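Local coordinates for protein putative hexulose 6 phosphate synthase (Salmonella typhimurium, PDB 3F4W) that is a TIM-barrel protein of the HUMPS family, named as a putative synthase, whose precise function is not established here, at residues Q105-I111 and A128-H134; V120-E124 and V156-A160. Residue numbers count along the deposited sequence, not the author numbering.

Overall arrangement
The chain alternates strand and helix around a closed barrel of eight parallel strands; one contact pairs neighbouring strands of the wall, the other ties an outer helix to the loop before the next strand. The first four strands, 2-7 to 80-84, lead to strand 105-109; helix 116-126 follows on the outside, and strand 130-134 returns beside 105-109: contact 1 closes this beta-alpha-beta loop. The chain then runs through helices 137-141 and 147-156 to the loop entering strand 161-165, where contact 2 reaches back to helix 116-126. The segments alternate, so the two loops cross. Their centres lie about 10 Å apart, and they touch where M110 packs on L123 and L131 on A160.

Contact 1. Residues Q105-I111 and A128-H134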
ATOM      1  N   GLN A 105     -13.029  -6.554 -10.826  1.00 16.20           N
ATOM      2  CA  GLN A 105     -13.215  -5.112 -10.679  1.00 14.29           C
ATOM      3  C   GLN A 105     -12.166  -4.419  -9.818  1.00 13.69           C
ATOM      4  O   GLN A 105     -11.803  -4.897  -8.744  1.00 13.80           O
ATOM      5  CB  GLN A 105     -14.611  -4.818 -10.117  1.00 13.88           C
ATOM      6  CG  GLN A 105     -14.889  -3.342  -9.848  1.00 17.01           C
ATOM      7  CD  GLN A 105     -15.230  -2.570 -11.107  1.00 17.97           C
ATOM      8  OE1 GLN A 105     -16.038  -3.014 -11.922  1.00 22.25           O
ATOM      9  NE2 GLN A 105     -14.615  -1.404 -11.272  1.00 15.04           N
ATOM     10  N   VAL A 106     -11.698  -3.279 -10.305  1.00 13.44           N
ATOM     11  CA  VAL A 106     -10.804  -2.415  -9.550  1.00 11.75           C
ATOM     12  C   VAL A 106     -11.590  -1.280  -8.888  1.00 12.41           C
ATOM     13  O   VAL A 106     -12.478  -0.680  -9.496  1.00 11.17           O
ATOM     14  CB  VAL A 106      -9.711  -1.819 -10.457  1.00 14.05           C
ATOM     15  CG1 VAL A 106      -9.078  -0.582  -9.807  1.00 13.93           C
ATOM     16  CG2 VAL A 106      -8.657  -2.873 -10.786  1.00 11.23           C
ATOM     17  N   VAL A 107     -11.266  -1.007  -7.631  1.00 16.04           N
ATOM     18  CA  VAL A 107     -11.840   0.121  -6.916  1.00 13.69           C
ATOM     19  C   VAL A 107     -10.734   1.135  -6.649  1.00 16.05           C
ATOM     20  O   VAL A 107      -9.720   0.804  -6.034  1.00 15.58           O
ATOM     21  CB  VAL A 107     -12.441  -0.319  -5.568  1.00 12.73           C
ATOM     22  CG1 VAL A 107     -12.877   0.897  -4.769  1.00 15.22           C
ATOM     23  CG2 VAL A 107     -13.609  -1.276  -5.790  1.00 16.74           C
ATOM     24  N   VAL A 108     -10.909   2.362  -7.126  1.00 12.66           N
ATOM     25  CA  VAL A 108      -9.902   3.391  -6.898  1.00 11.86           C
ATOM     26  C   VAL A 108     -10.196   4.097  -5.581  1.00 14.64           C
ATOM     27  O   VAL A 108     -11.207   4.785  -5.450  1.00 14.70           O
ATOM     28  CB  VAL A 108      -9.857   4.425  -8.037  1.00 11.85           C
ATOM     29  CG1 VAL A 108      -8.690   5.386  -7.828  1.00 11.95           C
ATOM     30  CG2 VAL A 108      -9.740   3.736  -9.382  1.00 12.24           C
ATOM     31  N   ASP A 109      -9.320   3.901  -4.600  1.00 14.59           N
ATOM     32  CA  ASP A 109      -9.485   4.508  -3.283  1.00 15.55           C
ATOM     33  C   ASP A 109      -8.913   5.914  -3.301  1.00 14.31           C
ATOM     34  O   ASP A 109      -7.711   6.104  -3.490  1.00 14.60           O
ATOM     35  CB  ASP A 109      -8.789   3.658  -2.218  1.00 18.40           C
ATOM     36  CG  ASP A 109      -8.994   4.193  -0.809  1.00 21.06           C
ATOM     37  OD1 ASP A 109      -8.859   3.404   0.145  1.00 25.70           O
ATOM     38  OD2 ASP A 109      -9.283   5.392  -0.643  1.00 18.66           O
ATOM     39  N   MET A 110      -9.783   6.897  -3.093  1.00 14.45           N
ATOM     40  CA  MET A 110      -9.425   8.299  -3.263  1.00 15.52           C
ATOM     41  C   MET A 110      -8.888   8.939  -1.992  1.00 12.99           C
ATOM     42  O   MET A 110      -8.871  10.161  -1.869  1.00 15.21           O
ATOM     43  CB  MET A 110     -10.643   9.084  -3.753  1.00 14.42           C
ATOM     44  CG  MET A 110     -11.237   8.527  -5.027  1.00 10.80           C
ATOM     45  SD  MET A 110     -10.116   8.732  -6.415  1.00 18.83           S
ATOM     46  CE  MET A 110     -10.188  10.503  -6.622  1.00 17.31           C
ATOM     47  N   ILE A 111      -8.448   8.118  -1.047  1.00 14.88           N
ATOM     48  CA  ILE A 111      -7.902   8.645   0.197  1.00 15.93           C
ATOM     49  C   ILE A 111      -6.740   9.610  -0.075  1.00 13.72           C
ATOM     50  O   ILE A 111      -5.871   9.334  -0.902  1.00 15.87           O
ATOM     51  CB  ILE A 111      -7.469   7.510   1.156  1.00 16.39           C
ATOM     52  CG1 ILE A 111      -6.937   8.084   2.472  1.00 14.20           C
ATOM     53  CG2 ILE A 111      -6.431   6.603   0.499  1.00 15.10           C
ATOM     54  CD1 ILE A 111      -6.486   7.022   3.452  1.00 15.69           C
ATOM     55  N   ALA A 128     -11.418   4.427 -15.218  1.00 16.52           N
ATOM     56  CA  ALA A 128     -11.824   4.026 -13.874  1.00 14.29           C
ATOM     57  C   ALA A 128     -13.342   4.006 -13.733  1.00 19.58           C
ATOM     58  O   ALA A 128     -14.027   4.973 -14.066  1.00 19.10           O
ATOM     59  CB  ALA A 128     -11.190   4.924 -12.819  1.00 14.36           C
ATOM     60  N   ASP A 129     -13.841   2.894 -13.204  1.00 21.81           N
ATOM     61  CA  ASP A 129     -15.244   2.524 -13.263  1.00 26.65           C
ATOM     62  C   ASP A 129     -15.895   2.605 -11.886  1.00 25.49           C
ATOM     63  O   ASP A 129     -17.117   2.684 -11.768  1.00 21.00           O
ATOM     64  CB  ASP A 129     -15.332   1.079 -13.763  1.00 28.56           C
ATOM     65  CG  ASP A 129     -16.522   0.840 -14.649  1.00 34.22           C
ATOM     66  OD1 ASP A 129     -17.549   1.524 -14.461  1.00 47.67           O
ATOM     67  OD2 ASP A 129     -16.431  -0.033 -15.537  1.00 37.45           O
ATOM     68  N   MET A 130     -15.069   2.562 -10.847  1.00 17.09           N
ATOM     69  CA  MET A 130     -15.561   2.529  -9.478  1.00 19.03           C
ATOM     70  C   MET A 130     -14.593   3.255  -8.563  1.00 17.07           C
ATOM     71  O   MET A 130     -13.404   2.931  -8.524  1.00 18.39           O
ATOM     72  CB  MET A 130     -15.725   1.083  -9.017  1.00 17.66           C
ATOM     73  CG  MET A 130     -16.312   0.922  -7.627  1.00 15.64           C
ATOM     74  SD  MET A 130     -16.944  -0.750  -7.382  1.00 21.06           S
ATOM     75  CE  MET A 130     -17.571  -0.628  -5.708  1.00 16.74           C
ATOM     76  N   LEU A 131     -15.105   4.234  -7.827  1.00 15.89           N
ATOM     77  CA  LEU A 131     -14.270   5.083  -6.990  1.00 16.26           C
ATOM     78  C   LEU A 131     -14.805   5.076  -5.569  1.00 13.90           C
ATOM     79  O   LEU A 131     -16.016   5.067  -5.352  1.00 16.93           O
ATOM     80  CB  LEU A 131     -14.263   6.520  -7.521  1.00 15.56           C
ATOM     81  CG  LEU A 131     -14.079   6.713  -9.030  1.00 15.53           C
ATOM     82  CD1 LEU A 131     -14.366   8.159  -9.433  1.00 16.75           C
ATOM     83  CD2 LEU A 131     -12.681   6.278  -9.479  1.00 15.11           C
ATOM     84  N   ALA A 132     -13.900   5.095  -4.603  1.00 11.91           N
ATOM     85  CA  ALA A 132     -14.288   5.101  -3.204  1.00 13.16           C
ATOM     86  C   ALA A 132     -13.755   6.360  -2.561  1.00 13.66           C
ATOM     87  O   ALA A 132     -12.546   6.586  -2.559  1.00 14.22           O
ATOM     88  CB  ALA A 132     -13.727   3.876  -2.495  1.00 13.92           C
ATOM     89  N   VAL A 133     -14.640   7.191  -2.026  1.00 14.41           N
ATOM     90  CA  VAL A 133     -14.171   8.293  -1.205  1.00 14.01           C
ATOM     91  C   VAL A 133     -13.861   7.691   0.154  1.00 15.83           C
ATOM     92  O   VAL A 133     -14.598   6.836   0.645  1.00 13.83           O
ATOM     93  CB  VAL A 133     -15.192   9.456  -1.088  1.00 18.49           C
ATOM     94  CG1 VAL A 133     -16.227   9.383  -2.202  1.00 19.20           C
ATOM     95  CG2 VAL A 133     -15.853   9.467   0.275  1.00 20.71           C
ATOM     96  N   HIS A 134     -12.755   8.115   0.747  1.00 16.23           N
ATOM     97  CA  HIS A 134     -12.244   7.453   1.933  1.00 14.54           C
ATOM     98  C   HIS A 134     -11.463   8.399   2.833  1.00 16.23           C
ATOM     99  O   HIS A 134     -10.409   8.904   2.456  1.00 14.92           O
ATOM    100  CB  HIS A 134     -11.354   6.279   1.517  1.00 16.54           C
ATOM    101  CG  HIS A 134     -10.976   5.374   2.645  1.00 17.88           C
ATOM    102  ND1 HIS A 134     -10.007   4.403   2.524  1.00 19.49           N
ATOM    103  CD2 HIS A 134     -11.431   5.297   3.919  1.00 16.67           C
ATOM    104  CE1 HIS A 134      -9.888   3.759   3.672  1.00 19.99           C
ATOM    105  NE2 HIS A 134     -10.738   4.284   4.535  1.00 17.13           N
TER
HETATM  106  O   HOH W   1     -16.482  -2.706 -14.751  1.00 36.99           O
HETATM  107  O   HOH W   2     -12.268   1.492 -11.439  1.00 21.18           O
HETATM  108  O   HOH W   3     -11.444  10.436  -0.351  1.00 17.44           O
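Two neighbouring parallel strands of the barrel wall, 105-109 and 130-134, form this buried contact, and it illustrates how a TIM barrel combines regular strand pairing with polar side chains at the strand ends. The short strand axes approach to 4.6 Å at 33°, and V108 pairs with L131 and D109 with A132. The parallel ladder is clear in the backbone: V108 N donates to M130 O (2.9 Å), A132 N to V108 O (2.8 Å) and M110 N to A132 O (2.8 Å). V108 and L131 share one face, with V108 CB 3.7 Å from L131 CD2, and there helices 116-126 and 147-156 cover the sheet through L123 and M153. The other face carries D109 and A132; V107 CG1 lies 3.8 Å from A132 CB, while V107 CG2 is 3.7 Å from M130 SD. Near the N-terminal ends, one water donates to both Q105 OE1 and D129 OD2, and a second links V106 O to D129 N. At the C-terminal ends, H134 ND1 donates to D109 OD1 (2.8 Å), while I111 N donates to D109 OD2 (2.9 Å) in an Asx turn. Both carboxylate oxygens are thus engaged, and H134 NE2 is hydrogen-bonded to a malonate ion, probably from the crystallisation liquor. Such polar side chains at the C-terminal strand ends are characteristic of the TIM barrel, whose ligand-binding pockets open at that end.

Contact 2. Residues V120-E124 and V156-A160; sequences VRLLE and VRRKA
One carboxylate receiving a run of backbone NH groups is the principle here, applied on the outside of a TIM barrel where helix 116-126 meets the loop before strand 161-165, toward that strand's N-terminal end. Residues 120-124 are regular helix, phi/psi near -60/-45, with E124 N bonded to V120 O at 3.0 Å. Across the contact, V156 ends helix 147-156, and R157 (-60/142) is the first residue to leave helical angles. R158 (-100/-53) and K159 (-128/-26) then curl the chain before A160 (-50/136) extends it toward the strand. In register, V120 faces R157 (CA-CA 6.6 Å) and E124 faces A160 (7.0 Å). The curl gathers three successive NH groups around E124, whose side chain reaches them with chi1 m, chi2 t and chi3 97°. E124 OE2 accepts from R158 N at 2.8 Å; E124 OE1 accepts from K159 N at 3.0 Å and A160 N at 2.8 Å, with a weak bond from R158 N at 3.5 Å. These three loop NH groups thus find acceptors in one side chain. R157 turns its guanidinium away from the helix, R157 NH1 donating to A160 O at 3.0 Å, and its side chain also touches D182. V120 and A160 both pack on L131 of strand 130-134. Beside the polar cluster, R121 CG approaches V156 CG1 to 4.2 Å, and V120, chi1 t, sets its CG1 4.1 Å from V156 CG1.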
ATOM      1  N   VAL A 120     -10.983  13.069 -10.310  1.00 11.91           N
ATOM      2  CA  VAL A 120     -12.111  12.267 -10.770  1.00 13.79           C
ATOM      3  C   VAL A 120     -12.277  12.358 -12.284  1.00 14.81           C
ATOM      4  O   VAL A 120     -12.477  11.345 -12.953  1.00 15.28           O
ATOM      5  CB  VAL A 120     -13.421  12.675 -10.075  1.00 15.32           C
ATOM      6  CG1 VAL A 120     -14.601  11.950 -10.700  1.00 18.92           C
ATOM      7  CG2 VAL A 120     -13.341  12.373  -8.584  1.00 15.22           C
ATOM      8  N   ARG A 121     -12.179  13.565 -12.828  1.00 16.57           N
ATOM      9  CA  ARG A 121     -12.316  13.746 -14.271  1.00 19.10           C
ATOM     10  C   ARG A 121     -11.239  12.948 -14.988  1.00 19.99           C
ATOM     11  O   ARG A 121     -11.503  12.253 -15.968  1.00 20.20           O
ATOM     12  CB  ARG A 121     -12.187  15.220 -14.664  1.00 21.90           C
ATOM     13  CG  ARG A 121     -13.177  16.165 -14.008  1.00 23.36           C
ATOM     14  CD  ARG A 121     -12.967  17.597 -14.513  1.00 24.41           C
ATOM     15  NE  ARG A 121     -13.552  18.585 -13.611  1.00 29.21           N
ATOM     16  CZ  ARG A 121     -12.845  19.427 -12.865  1.00 30.68           C
ATOM     17  NH1 ARG A 121     -11.521  19.421 -12.918  1.00 28.84           N
ATOM     18  NH2 ARG A 121     -13.463  20.285 -12.071  1.00 37.06           N
ATOM     19  N   LEU A 122     -10.017  13.060 -14.483  1.00 18.19           N
ATOM     20  CA  LEU A 122      -8.870  12.403 -15.084  1.00 21.38           C
ATOM     21  C   LEU A 122      -9.027  10.884 -15.055  1.00 18.21           C
ATOM     22  O   LEU A 122      -8.776  10.206 -16.051  1.00 19.51           O
ATOM     23  CB  LEU A 122      -7.597  12.825 -14.352  1.00 20.98           C
ATOM     24  CG  LEU A 122      -6.252  12.522 -15.006  1.00 26.18           C
ATOM     25  CD1 LEU A 122      -5.151  13.363 -14.376  1.00 32.42           C
ATOM     26  CD2 LEU A 122      -5.941  11.059 -14.868  1.00 29.11           C
ATOM     27  N   LEU A 123      -9.446  10.356 -13.911  1.00 14.69           N
ATOM     28  CA  LEU A 123      -9.514   8.910 -13.723  1.00 16.37           C
ATOM     29  C   LEU A 123     -10.634   8.271 -14.531  1.00 16.55           C
ATOM     30  O   LEU A 123     -10.466   7.190 -15.099  1.00 16.53           O
ATOM     31  CB  LEU A 123      -9.665   8.566 -12.242  1.00 16.69           C
ATOM     32  CG  LEU A 123      -8.492   9.020 -11.375  1.00 19.55           C
ATOM     33  CD1 LEU A 123      -8.734   8.667  -9.917  1.00 18.70           C
ATOM     34  CD2 LEU A 123      -7.182   8.421 -11.881  1.00 20.69           C
ATOM     35  N   GLU A 124     -11.778   8.941 -14.585  1.00 17.62           N
ATOM     36  CA  GLU A 124     -12.904   8.427 -15.349  1.00 14.88           C
ATOM     37  C   GLU A 124     -12.585   8.364 -16.836  1.00 18.94           C
ATOM     38  O   GLU A 124     -12.910   7.386 -17.508  1.00 18.11           O
ATOM     39  CB  GLU A 124     -14.157   9.269 -15.108  1.00 19.21           C
ATOM     40  CG  GLU A 124     -14.817   8.999 -13.767  1.00 20.22           C
ATOM     41  CD  GLU A 124     -16.275   9.405 -13.748  1.00 23.70           C
ATOM     42  OE1 GLU A 124     -17.142   8.524 -13.946  1.00 23.21           O
ATOM     43  OE2 GLU A 124     -16.554  10.604 -13.548  1.00 23.35           O
ATOM     44  N   VAL A 156     -19.394  15.600  -9.103  1.00 22.02           N
ATOM     45  CA  VAL A 156     -18.435  15.577 -10.204  1.00 20.41           C
ATOM     46  C   VAL A 156     -18.480  14.294 -11.031  1.00 22.83           C
ATOM     47  O   VAL A 156     -18.286  14.333 -12.243  1.00 21.59           O
ATOM     48  CB  VAL A 156     -16.990  15.798  -9.710  1.00 19.56           C
ATOM     49  CG1 VAL A 156     -16.021  15.766 -10.880  1.00 22.36           C
ATOM     50  CG2 VAL A 156     -16.884  17.113  -8.955  1.00 23.18           C
ATOM     51  N   ARG A 157     -18.728  13.159 -10.382  1.00 24.55           N
ATOM     52  CA  ARG A 157     -18.699  11.877 -11.087  1.00 27.78           C
ATOM     53  C   ARG A 157     -19.714  11.819 -12.228  1.00 31.65           C
ATOM     54  O   ARG A 157     -20.824  12.336 -12.114  1.00 32.54           O
ATOM     55  CB  ARG A 157     -18.891  10.704 -10.116  1.00 26.48           C
ATOM     56  CG  ARG A 157     -20.295  10.543  -9.562  1.00 29.45           C
ATOM     57  CD  ARG A 157     -21.164   9.644 -10.436  1.00 31.15           C
ATOM     58  NE  ARG A 157     -22.545   9.632  -9.965  1.00 33.87           N
ATOM     59  CZ  ARG A 157     -23.061   8.687  -9.187  1.00 33.24           C
ATOM     60  NH1 ARG A 157     -22.316   7.661  -8.805  1.00 27.88           N
ATOM     61  NH2 ARG A 157     -24.326   8.761  -8.801  1.00 40.27           N
ATOM     62  N   ARG A 158     -19.321  11.184 -13.330  1.00 29.33           N
ATOM     63  CA  ARG A 158     -20.196  11.050 -14.491  1.00 33.06           C
ATOM     64  C   ARG A 158     -20.868   9.684 -14.550  1.00 32.58           C
ATOM     65  O   ARG A 158     -22.090   9.588 -14.662  1.00 35.77           O
ATOM     66  CB  ARG A 158     -19.415  11.292 -15.785  1.00 29.49           C
ATOM     67  CG  ARG A 158     -18.965  12.727 -15.978  1.00 36.95           C
ATOM     68  CD  ARG A 158     -18.243  12.892 -17.306  1.00 46.96           C
ATOM     69  NE  ARG A 158     -17.620  14.206 -17.437  1.00 60.71           N
ATOM     70  CZ  ARG A 158     -16.890  14.583 -18.482  1.00 62.82           C
ATOM     71  NH1 ARG A 158     -16.692  13.744 -19.491  1.00 58.57           N
ATOM     72  NH2 ARG A 158     -16.356  15.799 -18.517  1.00 62.35           N
ATOM     73  N   LYS A 159     -20.064   8.630 -14.477  1.00 29.24           N
ATOM     74  CA  LYS A 159     -20.568   7.269 -14.623  1.00 29.98           C
ATOM     75  C   LYS A 159     -20.132   6.358 -13.484  1.00 28.58           C
ATOM     76  O   LYS A 159     -20.800   5.369 -13.184  1.00 27.66           O
ATOM     77  CB  LYS A 159     -20.103   6.668 -15.952  1.00 34.95           C
ATOM     78  CG  LYS A 159     -20.783   7.251 -17.179  1.00 42.81           C
ATOM     79  CD  LYS A 159     -20.357   6.506 -18.437  1.00 58.51           C
ATOM     80  CE  LYS A 159     -21.124   6.987 -19.659  1.00 62.32           C
ATOM     81  NZ  LYS A 159     -20.721   6.252 -20.892  1.00 60.29           N
ATOM     82  N   ALA A 160     -19.012   6.693 -12.853  1.00 16.67           N
ATOM     83  CA  ALA A 160     -18.416   5.831 -11.838  1.00 22.12           C
ATOM     84  C   ALA A 160     -19.400   5.366 -10.765  1.00 17.12           C
ATOM     85  O   ALA A 160     -20.215   6.143 -10.269  1.00 17.34           O
ATOM     86  CB  ALA A 160     -17.215   6.521 -11.190  1.00 20.55           C
TER